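Local structure of alginate lyase (Bacteroides ovatus, 3NNB) at residues 164-169 / 223-228; 172-177 / 197-202; 232-235 / 241-244; 245-250 / 290-295. The protein probably cleaves the polysaccharide alginate by beta-elimination. One frame throughout, in Å; residues are numbered along the deposited sequence. Where two conformers were deposited one is given.

Contact 1: 164-169 / 223-228; sequences GMIDIY and GLAYDV
Ala225 is the bump of this contact, and Ile166 and Tyr169 form the hollow that takes it. Its CB lies 3.5 Å from Ile166 CD1 and 3.8 Å from Tyr169 CE1: the methyl sits in the corner between the tip of Ile166 and the ring of Tyr169, which it meets obliquely. The ring reaches across because Tyr169 CG stands anti to the backbone N (chi1 -172°). Its rim also passes Ala225 O, which lies in the ring plane at the edge, 4.0 Å from Tyr169 CE1. One turn further on, Val228 rests against the phenol end, with CG1 3.4 Å from Tyr169 OH. The contact sets a loop coiled like a helical turn, with bonds such as Asp167 N to Gly164 O, against helix 221-236, part of what is probably an alpha/alpha-barrel. The Tyr169 hydroxyl has its polar partner elsewhere, in the carboxylate of Asp287, and the ring meets that of His284. With a phenylalanine in place of Tyr169, Asp287 would probably be left without this hydroxyl and Val228 CG1 without the oxygen it rests on. Met165 O is hydrogen-bonded by Gln229 NE2, while the Ile166 side chain lies near a bound citrate, probably from the crystallisation liquor.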
loop_
_atom_site.group_PDB
_atom_site.type_symbol
_atom_site.label_atom_id
_atom_site.label_comp_id
_atom_site.label_asym_id
_atom_site.label_seq_id
_atom_site.Cartn_x
_atom_site.Cartn_y
_atom_site.Cartn_z
ATOM N N GLY A 164 -11.871 -0.740 -6.300
ATOM C CA GLY A 164 -11.927 -0.644 -4.829
ATOM C C GLY A 164 -10.896 -1.447 -4.074
ATOM O O GLY A 164 -10.567 -1.112 -2.915
HETATM N N MSE A 165 -10.360 -2.482 -4.711
HETATM C CA MSE A 165 -9.299 -3.298 -4.091
HETATM C C MSE A 165 -8.102 -2.447 -3.689
HETATM O O MSE A 165 -7.435 -2.741 -2.697
HETATM C CB MSE A 165 -8.846 -4.429 -5.022
HETATM C CG MSE A 165 -9.713 -5.678 -4.975
HETATM SE SE MSE A 165 -9.656 -6.588 -3.272
HETATM C CE MSE A 165 -7.745 -6.684 -3.054
ATOM N N ILE A 166 -7.797 -1.402 -4.452
ATOM C CA ILE A 166 -6.634 -0.572 -4.133
ATOM C C ILE A 166 -6.789 0.083 -2.753
ATOM O O ILE A 166 -5.792 0.434 -2.126
ATOM C CB ILE A 166 -6.322 0.465 -5.274
ATOM C CG1 ILE A 166 -4.838 0.863 -5.296
ATOM C CG2 ILE A 166 -7.205 1.751 -5.151
ATOM C CD1 ILE A 166 -3.888 -0.235 -5.729
ATOM N N ASP A 167 -8.030 0.295 -2.307
ATOM C CA ASP A 167 -8.287 0.981 -1.029
ATOM C C ASP A 167 -7.561 0.323 0.143
ATOM O O ASP A 167 -7.212 0.998 1.113
ATOM C CB ASP A 167 -9.779 1.012 -0.688
ATOM C CG ASP A 167 -10.610 1.918 -1.608
ATOM O OD1 ASP A 167 -10.103 2.359 -2.656
ATOM O OD2 ASP A 167 -11.803 2.139 -1.288
ATOM N N ILE A 168 -7.382 -1.009 0.090
ATOM C CA ILE A 168 -6.814 -1.746 1.209
ATOM C C ILE A 168 -5.373 -2.120 1.008
ATOM O O ILE A 168 -4.835 -2.938 1.727
ATOM C CB ILE A 168 -7.646 -3.019 1.556
ATOM C CG1 ILE A 168 -7.804 -3.989 0.376
ATOM C CG2 ILE A 168 -8.991 -2.597 2.156
ATOM C CD1 ILE A 168 -8.107 -5.469 0.837
ATOM N N TYR A 169 -4.718 -1.533 -0.008
ATOM C CA TYR A 169 -3.334 -1.910 -0.312
ATOM C C TYR A 169 -2.410 -1.774 0.935
ATOM O O TYR A 169 -1.498 -2.587 1.110
ATOM C CB TYR A 169 -2.768 -1.096 -1.457
ATOM C CG TYR A 169 -1.410 -1.615 -1.914
ATOM C CD1 TYR A 169 -1.337 -2.621 -2.864
ATOM C CD2 TYR A 169 -0.222 -1.146 -1.353
ATOM C CE1 TYR A 169 -0.120 -3.138 -3.261
ATOM C CE2 TYR A 169 1.003 -1.654 -1.750
ATOM C CZ TYR A 169 1.036 -2.659 -2.709
ATOM O OH TYR A 169 2.279 -3.181 -3.087
ATOM N N GLY A 223 -4.024 -4.091 -11.496
ATOM C CA GLY A 223 -3.830 -5.508 -11.600
ATOM C C GLY A 223 -2.504 -5.963 -10.995
ATOM O O GLY A 223 -2.427 -7.027 -10.372
ATOM N N LEU A 224 -1.449 -5.167 -11.159
ATOM C CA LEU A 224 -0.171 -5.464 -10.527
ATOM C C LEU A 224 -0.294 -5.462 -9.001
ATOM O O LEU A 224 0.160 -6.396 -8.307
ATOM C CB LEU A 224 0.883 -4.483 -11.048
ATOM C CG LEU A 224 2.351 -4.763 -10.693
ATOM C CD1 LEU A 224 3.295 -4.226 -11.774
ATOM C CD2 LEU A 224 2.718 -4.180 -9.322
ATOM N N ALA A 225 -1.000 -4.451 -8.482
ATOM C CA ALA A 225 -1.244 -4.348 -7.059
ATOM C C ALA A 225 -2.112 -5.495 -6.528
ATOM O O ALA A 225 -1.906 -5.958 -5.398
ATOM C CB ALA A 225 -1.837 -2.947 -6.690
ATOM N N TYR A 226 -3.056 -5.973 -7.317
ATOM C CA TYR A 226 -3.899 -7.117 -6.893
ATOM C C TYR A 226 -3.019 -8.288 -6.549
ATOM O O TYR A 226 -3.201 -8.923 -5.527
ATOM C CB TYR A 226 -4.886 -7.479 -7.984
ATOM C CG TYR A 226 -5.692 -8.732 -7.677
ATOM C CD1 TYR A 226 -5.177 -9.981 -7.964
ATOM C CD2 TYR A 226 -6.953 -8.651 -7.070
ATOM C CE1 TYR A 226 -5.894 -11.144 -7.710
ATOM C CE2 TYR A 226 -7.701 -9.822 -6.800
ATOM C CZ TYR A 226 -7.170 -11.055 -7.125
ATOM O OH TYR A 226 -7.833 -12.276 -6.898
ATOM N N ASP A 227 -2.058 -8.568 -7.420
ATOM C CA ASP A 227 -1.180 -9.730 -7.195
ATOM C C ASP A 227 -0.358 -9.569 -5.916
ATOM O O ASP A 227 -0.159 -10.517 -5.170
ATOM C CB ASP A 227 -0.243 -9.960 -8.369
ATOM C CG ASP A 227 -0.920 -10.605 -9.556
ATOM O OD1 ASP A 227 -2.141 -10.854 -9.537
ATOM O OD2 ASP A 227 -0.205 -10.871 -10.554
ATOM N N VAL A 228 0.191 -8.368 -5.691
ATOM C CA VAL A 228 0.945 -8.124 -4.453
ATOM C C VAL A 228 0.099 -8.382 -3.206
ATOM O O VAL A 228 0.540 -9.041 -2.261
ATOM C CB VAL A 228 1.574 -6.690 -4.391
ATOM C CG1 VAL A 228 2.441 -6.536 -3.155
ATOM C CG2 VAL A 228 2.405 -6.424 -5.646
#

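Contact 2: 172-177 / 197-202; sequences TEMIDA and EWFTQL
Phe199 and Ile175 meet from opposite directions because each sends its chain out beside the backbone N, Phe199 CG with chi1 -86° and Ile175 CG1 with chi1 -80°. The isoleucine then runs on extended, and its terminal methyl arrives over the phenylalanine ring. Ile175 CD1 lies 4.1 Å from the centroid of the Phe199 ring and 17° off the ring normal, a CH-pi contact; its nearest ring atom is Phe199 CE1, at 3.9 Å. Selenomethionine Met174 comes in another way: its chain bends at the last torsion and brings CE to the ring's edge, near its plane, 4.1 Å from Phe199 CZ. On its opposite face the Phe199 ring takes the CE3 corner of the Trp198 indole, 3.9 Å above the plane over its centre, the indole turned steeply to the ring. Helices 171-180 and 189-208, roughly antiparallel, are joined this way, with Ile175 CA and Phe199 CA still 9.9 Å apart. Tyr233 of helix 221-236 also meets the Phe199 ring, while Met104 and Val108 touch Met174. Were Phe199 cut back to an alanine, Ile175 CD1 would probably lose the face it sits on and Met174 CE its edge contact, leaving a gap between the helices. With no hydrogen bond across it, the contact relies on shape and dispersion, and the CH-pi approach supplies its one directional element.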
loop_
_atom_site.group_PDB
_atom_site.type_symbol
_atom_site.label_atom_id
_atom_site.label_comp_id
_atom_site.label_asym_id
_atom_site.label_seq_id
_atom_site.Cartn_x
_atom_site.Cartn_y
_atom_site.Cartn_z
ATOM N N THR A 172 -1.020 -4.578 3.323
ATOM C CA THR A 172 0.233 -5.310 3.072
ATOM C C THR A 172 1.284 -4.956 4.116
ATOM O O THR A 172 1.938 -5.845 4.694
ATOM C CB THR A 172 0.758 -5.097 1.647
ATOM O OG1 THR A 172 1.022 -3.705 1.416
ATOM C CG2 THR A 172 -0.220 -5.738 0.603
ATOM N N GLU A 173 1.415 -3.670 4.401
ATOM C CA GLU A 173 2.310 -3.159 5.404
ATOM C C GLU A 173 1.780 -3.369 6.828
ATOM O O GLU A 173 2.525 -3.754 7.723
ATOM C CB GLU A 173 2.557 -1.654 5.150
ATOM C CG GLU A 173 3.485 -1.032 6.101
ATOM C CD GLU A 173 3.878 0.413 5.727
ATOM O OE1 GLU A 173 3.242 0.970 4.822
ATOM O OE2 GLU A 173 4.777 0.958 6.428
HETATM N N MSE A 174 0.477 -3.122 7.032
HETATM C CA MSE A 174 -0.144 -3.364 8.324
HETATM C C MSE A 174 0.115 -4.769 8.870
HETATM O O MSE A 174 0.341 -4.950 10.052
HETATM C CB MSE A 174 -1.646 -3.113 8.231
HETATM C CG MSE A 174 -2.286 -3.021 9.581
HETATM SE SE MSE A 174 -4.224 -2.952 9.530
HETATM C CE MSE A 174 -4.487 -4.767 9.032
ATOM N N ILE A 175 0.105 -5.756 7.978
ATOM C CA ILE A 175 0.332 -7.135 8.377
ATOM C C ILE A 175 1.740 -7.262 8.983
ATOM O O ILE A 175 1.907 -7.930 10.008
ATOM C CB ILE A 175 0.147 -8.108 7.209
ATOM C CG1 ILE A 175 -1.364 -8.363 7.012
ATOM C CG2 ILE A 175 0.962 -9.416 7.452
ATOM C CD1 ILE A 175 -1.706 -9.027 5.641
ATOM N N ASP A 176 2.729 -6.621 8.369
ATOM C CA ASP A 176 4.089 -6.634 8.939
ATOM C C ASP A 176 4.116 -5.998 10.326
ATOM O O ASP A 176 4.800 -6.517 11.249
ATOM C CB ASP A 176 5.113 -5.977 8.032
ATOM C CG ASP A 176 5.515 -6.843 6.858
ATOM O OD1 ASP A 176 5.100 -8.026 6.775
ATOM O OD2 ASP A 176 6.232 -6.310 6.010
ATOM N N ALA A 177 3.375 -4.916 10.506
ATOM C CA ALA A 177 3.306 -4.255 11.831
ATOM C C ALA A 177 2.650 -5.192 12.848
ATOM O O ALA A 177 3.080 -5.236 14.004
ATOM C CB ALA A 177 2.556 -2.928 11.721
ATOM N N GLU A 197 -8.186 -15.254 10.402
ATOM C CA GLU A 197 -9.497 -15.704 9.897
ATOM C C GLU A 197 -10.138 -14.640 8.997
ATOM O O GLU A 197 -10.687 -14.958 7.958
ATOM C CB GLU A 197 -10.440 -16.101 11.039
ATOM C CG GLU A 197 -10.087 -17.477 11.645
ATOM C CD GLU A 197 -10.984 -17.913 12.797
ATOM O OE1 GLU A 197 -11.859 -17.140 13.210
ATOM O OE2 GLU A 197 -10.800 -19.047 13.281
ATOM N N TRP A 198 -10.033 -13.366 9.388
ATOM C CA TRP A 198 -10.541 -12.274 8.535
ATOM C C TRP A 198 -9.834 -12.260 7.178
ATOM O O TRP A 198 -10.490 -12.239 6.127
ATOM C CB TRP A 198 -10.391 -10.923 9.237
ATOM C CG TRP A 198 -11.160 -9.817 8.577
ATOM C CD1 TRP A 198 -12.400 -9.361 8.952
ATOM C CD2 TRP A 198 -10.742 -8.982 7.494
ATOM N NE1 TRP A 198 -12.788 -8.346 8.153
ATOM C CE2 TRP A 198 -11.795 -8.075 7.251
ATOM C CE3 TRP A 198 -9.588 -8.895 6.726
ATOM C CZ2 TRP A 198 -11.740 -7.125 6.264
ATOM C CZ3 TRP A 198 -9.535 -7.945 5.744
ATOM C CH2 TRP A 198 -10.609 -7.066 5.524
ATOM N N PHE A 199 -8.494 -12.320 7.184
ATOM C CA PHE A 199 -7.735 -12.284 5.942
ATOM C C PHE A 199 -7.981 -13.571 5.136
ATOM O O PHE A 199 -7.913 -13.544 3.933
ATOM C CB PHE A 199 -6.239 -12.033 6.199
ATOM C CG PHE A 199 -5.912 -10.570 6.310
ATOM C CD1 PHE A 199 -5.759 -9.793 5.152
ATOM C CD2 PHE A 199 -5.867 -9.925 7.568
ATOM C CE1 PHE A 199 -5.523 -8.452 5.234
ATOM C CE2 PHE A 199 -5.636 -8.570 7.627
ATOM C CZ PHE A 199 -5.464 -7.829 6.456
ATOM N N THR A 200 -8.249 -14.697 5.793
ATOM C CA THR A 200 -8.537 -15.965 5.069
ATOM C C THR A 200 -9.823 -15.776 4.273
ATOM O O THR A 200 -9.885 -16.145 3.106
ATOM C CB THR A 200 -8.673 -17.149 6.034
ATOM O OG1 THR A 200 -7.406 -17.428 6.673
ATOM C CG2 THR A 200 -9.185 -18.372 5.316
ATOM N N GLN A 201 -10.841 -15.177 4.909
ATOM C CA GLN A 201 -12.092 -14.881 4.256
ATOM C C GLN A 201 -11.959 -13.874 3.142
ATOM O O GLN A 201 -12.530 -14.019 2.069
ATOM C CB GLN A 201 -13.134 -14.447 5.241
ATOM C CG GLN A 201 -13.612 -15.573 6.113
ATOM C CD GLN A 201 -14.667 -15.073 7.099
ATOM O OE1 GLN A 201 -14.342 -14.525 8.126
ATOM N NE2 GLN A 201 -15.919 -15.244 6.759
ATOM N N LEU A 202 -11.170 -12.841 3.363
ATOM C CA LEU A 202 -10.885 -11.897 2.285
ATOM C C LEU A 202 -10.253 -12.564 1.066
ATOM O O LEU A 202 -10.659 -12.303 -0.055
ATOM C CB LEU A 202 -9.977 -10.774 2.797
ATOM C CG LEU A 202 -9.613 -9.716 1.753
ATOM C CD1 LEU A 202 -10.859 -8.911 1.261
ATOM C CD2 LEU A 202 -8.495 -8.799 2.208
#

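Contact 3: 232-235 / 241-244; sequences AYAL and DLAM
Ala234 and Ala243 are the nearest pair of CA atoms between 232-235 and 241-244, 5.6 Å apart. The methyl of Ala234 points at the other backbone: its CB is 3.9 Å from Ala243 N and 4.1 Å from Ala243 CB. On one flank the same methyl meets Leu242, whose CB is 4.0 Å from Ala234 CB and whose CG and CD2 lie barely further off. The leucine can lie along the methyl because its CG is anti to the backbone N (chi1 179°). The other half of the exchange runs back the opposite way. Ala243 CB is met by the branch point of Leu235, at 3.6 Å from CG, and by one of its methyls, at 3.8 Å from CD2. Each helix thus offers one alanine and one leucine, each alanine touching the leucine of its partner, and no hydrogen bond crosses the interface. Outward from this shell, Ile291 of helix 274-293 packs on Leu235, and Val203 and Gln207 of helix 189-208 pack on Leu242. The turn between the helices is fixed by polar bonds: Thr237 OG1 is hydrogen-bonded with Tyr233 O and Ala234 O, and Asn239 OD1 with Leu242 N. On helix 221-236, Tyr233 faces another way, toward helices 171-180 and 189-208. The ensemble is a helical hairpin, two successive, roughly antiparallel helices joined by a short turn and closely approached through small residues, consistent with the helical-hairpin barrels of related polysaccharide lyases.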
loop_
_atom_site.group_PDB
_atom_site.type_symbol
_atom_site.label_atom_id
_atom_site.label_comp_id
_atom_site.label_asym_id
_atom_site.label_seq_id
_atom_site.Cartn_x
_atom_site.Cartn_y
_atom_site.Cartn_z
ATOM N N ALA A 232 0.688 -11.252 -0.353
ATOM C CA ALA A 232 0.900 -10.920 1.044
ATOM C C ALA A 232 -0.174 -11.559 1.947
ATOM O O ALA A 232 0.150 -12.059 3.041
ATOM C CB ALA A 232 0.858 -9.400 1.228
ATOM N N TYR A 233 -1.445 -11.515 1.528
ATOM C CA TYR A 233 -2.539 -12.030 2.384
ATOM C C TYR A 233 -2.475 -13.557 2.417
ATOM O O TYR A 233 -2.719 -14.162 3.464
ATOM C CB TYR A 233 -3.908 -11.527 1.950
ATOM C CG TYR A 233 -3.958 -10.017 1.837
ATOM C CD1 TYR A 233 -3.075 -9.223 2.506
ATOM C CD2 TYR A 233 -4.881 -9.384 0.991
ATOM C CE1 TYR A 233 -3.091 -7.813 2.343
ATOM C CE2 TYR A 233 -4.935 -8.038 0.866
ATOM C CZ TYR A 233 -4.019 -7.234 1.510
ATOM O OH TYR A 233 -4.007 -5.867 1.300
ATOM N N ALA A 234 -2.083 -14.162 1.295
ATOM C CA ALA A 234 -1.879 -15.616 1.258
ATOM C C ALA A 234 -0.810 -16.020 2.274
ATOM O O ALA A 234 -0.999 -16.975 3.037
ATOM C CB ALA A 234 -1.492 -16.082 -0.194
ATOM N N LEU A 235 0.313 -15.290 2.316
ATOM C CA LEU A 235 1.408 -15.643 3.233
ATOM C C LEU A 235 0.949 -15.461 4.670
ATOM O O LEU A 235 1.226 -16.326 5.510
ATOM C CB LEU A 235 2.672 -14.811 2.991
ATOM C CG LEU A 235 3.414 -15.209 1.722
ATOM C CD1 LEU A 235 4.482 -14.165 1.358
ATOM C CD2 LEU A 235 4.089 -16.589 1.949
ATOM N N ASP A 241 1.525 -21.862 -0.871
ATOM C CA ASP A 241 1.422 -22.326 -2.244
ATOM C C ASP A 241 0.774 -21.295 -3.141
ATOM O O ASP A 241 1.237 -21.091 -4.256
ATOM C CB ASP A 241 0.675 -23.669 -2.358
ATOM C CG ASP A 241 1.477 -24.856 -1.804
ATOM O OD1 ASP A 241 2.693 -24.746 -1.497
ATOM O OD2 ASP A 241 0.853 -25.923 -1.661
ATOM N N LEU A 242 -0.302 -20.646 -2.676
ATOM C CA LEU A 242 -0.953 -19.611 -3.465
ATOM C C LEU A 242 0.003 -18.433 -3.676
ATOM O O LEU A 242 0.026 -17.849 -4.755
ATOM C CB LEU A 242 -2.230 -19.090 -2.778
ATOM C CG LEU A 242 -3.024 -17.967 -3.465
ATOM C CD1 LEU A 242 -3.433 -18.235 -4.929
ATOM C CD2 LEU A 242 -4.327 -17.655 -2.633
ATOM N N ALA A 243 0.753 -18.064 -2.644
ATOM C CA ALA A 243 1.750 -16.996 -2.751
ATOM C C ALA A 243 2.804 -17.355 -3.787
ATOM O O ALA A 243 3.113 -16.545 -4.669
ATOM C CB ALA A 243 2.414 -16.709 -1.404
HETATM N N MSE A 244 3.331 -18.590 -3.711
HETATM C CA MSE A 244 4.340 -19.054 -4.678
HETATM C C MSE A 244 3.830 -19.000 -6.128
HETATM O O MSE A 244 4.546 -18.519 -7.031
HETATM C CB MSE A 244 4.814 -20.474 -4.294
HETATM C CG MSE A 244 6.095 -20.923 -4.948
HETATM SE SE MSE A 244 7.637 -19.964 -4.268
HETATM C CE MSE A 244 7.687 -20.636 -2.447
#

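Contact 4: 245-250 / 290-295; sequences KTIQEF and SIASTL
Ile247 meets Ala292 and Leu295 through aliphatic carbons alone, so no ring or amide presents a face or an edge across the interface; the carboxylate of Glu249 lies away from it. There Lys245 NZ approaches Glu249 OE2 at 3.0 Å on the syn side, 33° out of the carboxylate plane, a salt bridge between residues four apart, tentative because it rests on one of two Lys245 conformers. At the interface, Ile247 forks. Its CG2, anti to the backbone N, touches Ala292 CB at 3.9 Å, while the other branch carries CD1 to within 3.6 Å of Leu295 CD1 and 4.0 Å of Ala292 CA. Helix 240-258 and the end region of helix 274-293, with the turn that carries Leu295, run roughly antiparallel and are thereby joined within the helical domain, consistent with an alpha/alpha-barrel as in relatives. Met288, Thr231 and Ile299 also pack on Ile247. The turn that brings Leu295 round is tied by side chains: Ser293 OG is hydrogen-bonded to Ser290 O at 2.7 Å, tilted 19° from the carbonyl plane, and Thr294 OG1 to Ile291 O, at 2.7 Å and in the carbonyl plane. Thr294 OG1 has a second partner in Arg7.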
loop_
_atom_site.group_PDB
_atom_site.type_symbol
_atom_site.label_atom_id
_atom_site.label_comp_id
_atom_site.label_asym_id
_atom_site.label_seq_id
_atom_site.Cartn_x
_atom_site.Cartn_y
_atom_site.Cartn_z
ATOM N N LYS A 245 2.615 -19.469 -6.350
ATOM C CA LYS A 245 2.020 -19.462 -7.677
ATOM C C LYS A 245 1.911 -18.037 -8.226
ATOM O O LYS A 245 2.241 -17.780 -9.368
ATOM C CB LYS A 245 0.643 -20.109 -7.660
ATOM C CG LYS A 245 -0.157 -19.888 -8.926
ATOM C CD LYS A 245 -1.573 -20.437 -8.785
ATOM C CE LYS A 245 -2.233 -20.627 -10.143
ATOM N NZ LYS A 245 -2.495 -19.334 -10.843
ATOM N N THR A 246 1.415 -17.125 -7.391
ATOM C CA THR A 246 1.178 -15.741 -7.795
ATOM C C THR A 246 2.522 -15.074 -8.123
ATOM O O THR A 246 2.650 -14.337 -9.099
ATOM C CB THR A 246 0.396 -14.992 -6.693
ATOM O OG1 THR A 246 -0.782 -15.736 -6.385
ATOM C CG2 THR A 246 -0.005 -13.567 -7.158
ATOM N N ILE A 247 3.524 -15.357 -7.312
ATOM C CA ILE A 247 4.897 -14.853 -7.565
ATOM C C ILE A 247 5.466 -15.373 -8.875
ATOM O O ILE A 247 6.013 -14.616 -9.688
ATOM C CB ILE A 247 5.834 -15.184 -6.395
ATOM C CG1 ILE A 247 5.423 -14.368 -5.140
ATOM C CG2 ILE A 247 7.318 -14.886 -6.749
ATOM C CD1 ILE A 247 6.069 -14.813 -3.820
ATOM N N GLN A 248 5.349 -16.679 -9.094
ATOM C CA GLN A 248 5.932 -17.282 -10.285
ATOM C C GLN A 248 5.300 -16.788 -11.560
ATOM O O GLN A 248 5.990 -16.655 -12.557
ATOM C CB GLN A 248 5.922 -18.811 -10.153
ATOM C CG GLN A 248 7.007 -19.203 -9.106
ATOM C CD GLN A 248 6.988 -20.646 -8.668
ATOM O OE1 GLN A 248 6.064 -21.401 -8.979
ATOM N NE2 GLN A 248 8.000 -21.023 -7.891
ATOM N N GLU A 249 4.020 -16.447 -11.510
ATOM C CA GLU A 249 3.307 -15.916 -12.661
ATOM C C GLU A 249 3.461 -14.408 -12.878
ATOM O O GLU A 249 3.117 -13.878 -13.953
ATOM C CB GLU A 249 1.831 -16.274 -12.561
ATOM C CG GLU A 249 1.610 -17.756 -12.621
ATOM C CD GLU A 249 0.143 -18.153 -12.540
ATOM O OE1 GLU A 249 -0.759 -17.296 -12.395
ATOM O OE2 GLU A 249 -0.087 -19.363 -12.641
ATOM N N PHE A 250 3.982 -13.715 -11.859
ATOM C CA PHE A 250 3.997 -12.247 -11.841
ATOM C C PHE A 250 4.831 -11.599 -12.975
ATOM O O PHE A 250 4.365 -10.651 -13.601
ATOM C CB PHE A 250 4.389 -11.777 -10.433
ATOM C CG PHE A 250 4.421 -10.291 -10.213
ATOM C CD1 PHE A 250 3.270 -9.608 -9.791
ATOM C CD2 PHE A 250 5.605 -9.586 -10.332
ATOM C CE1 PHE A 250 3.319 -8.268 -9.515
ATOM C CE2 PHE A 250 5.648 -8.248 -10.070
ATOM C CZ PHE A 250 4.512 -7.607 -9.616
ATOM N N SER A 290 10.352 -7.536 -2.610
ATOM C CA SER A 290 10.647 -7.751 -1.189
ATOM C C SER A 290 9.970 -9.021 -0.678
ATOM O O SER A 290 10.629 -9.905 -0.107
ATOM C CB SER A 290 10.228 -6.530 -0.358
ATOM O OG SER A 290 10.958 -5.388 -0.789
ATOM N N ILE A 291 8.657 -9.156 -0.930
ATOM C CA ILE A 291 7.941 -10.372 -0.531
ATOM C C ILE A 291 8.573 -11.615 -1.139
ATOM O O ILE A 291 8.868 -12.589 -0.427
ATOM C CB ILE A 291 6.478 -10.322 -0.947
ATOM C CG1 ILE A 291 5.797 -9.169 -0.222
ATOM C CG2 ILE A 291 5.754 -11.648 -0.607
ATOM C CD1 ILE A 291 4.396 -8.840 -0.820
ATOM N N ALA A 292 8.830 -11.561 -2.448
ATOM C CA ALA A 292 9.399 -12.684 -3.184
ATOM C C ALA A 292 10.763 -13.094 -2.647
ATOM O O ALA A 292 11.090 -14.294 -2.594
ATOM C CB ALA A 292 9.458 -12.322 -4.669
ATOM N N SER A 293 11.571 -12.136 -2.245
ATOM C CA SER A 293 12.931 -12.439 -1.765
ATOM C C SER A 293 12.872 -13.314 -0.522
ATOM O O SER A 293 13.778 -14.118 -0.231
ATOM C CB SER A 293 13.714 -11.156 -1.445
ATOM O OG SER A 293 13.211 -10.518 -0.285
ATOM N N THR A 294 11.830 -13.127 0.271
ATOM C CA THR A 294 11.709 -13.921 1.513
ATOM C C THR A 294 11.439 -15.408 1.216
ATOM O O THR A 294 11.652 -16.259 2.094
ATOM C CB THR A 294 10.641 -13.363 2.471
ATOM O OG1 THR A 294 9.315 -13.628 2.006
ATOM C CG2 THR A 294 10.868 -11.871 2.764
ATOM N N LEU A 295 10.955 -15.713 0.014
ATOM C CA LEU A 295 10.716 -17.046 -0.434
ATOM C C LEU A 295 11.805 -17.483 -1.445
ATOM O O LEU A 295 11.636 -18.488 -2.088
ATOM C CB LEU A 295 9.335 -17.146 -1.090
ATOM C CG LEU A 295 8.106 -16.787 -0.260
ATOM C CD1 LEU A 295 6.845 -16.992 -1.087
ATOM C CD2 LEU A 295 8.071 -17.594 1.007
#

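The centre of contact 1 is about 8 Å from the centre of the chain, the nearest of the four, yet this contact is only partly buried, whereas contacts 2 and 4 are buried although they sit further out; contact 3 is partly buried. Helix 221-236 serves contacts 1 and 3, and helix 240-258 serves contacts 3 and 4, so those three form a connected series. Contact 2 joins it through Tyr233, whose ring lies beside Ile175 and Phe199. Ile291 bridges from contact 4 to Leu235 of contact 3 and Val228 of contact 1. None has a hydrogen bond across it: aromatic rings enter contacts 1 and 2, while contacts 3 and 4 use aliphatic side chains alone.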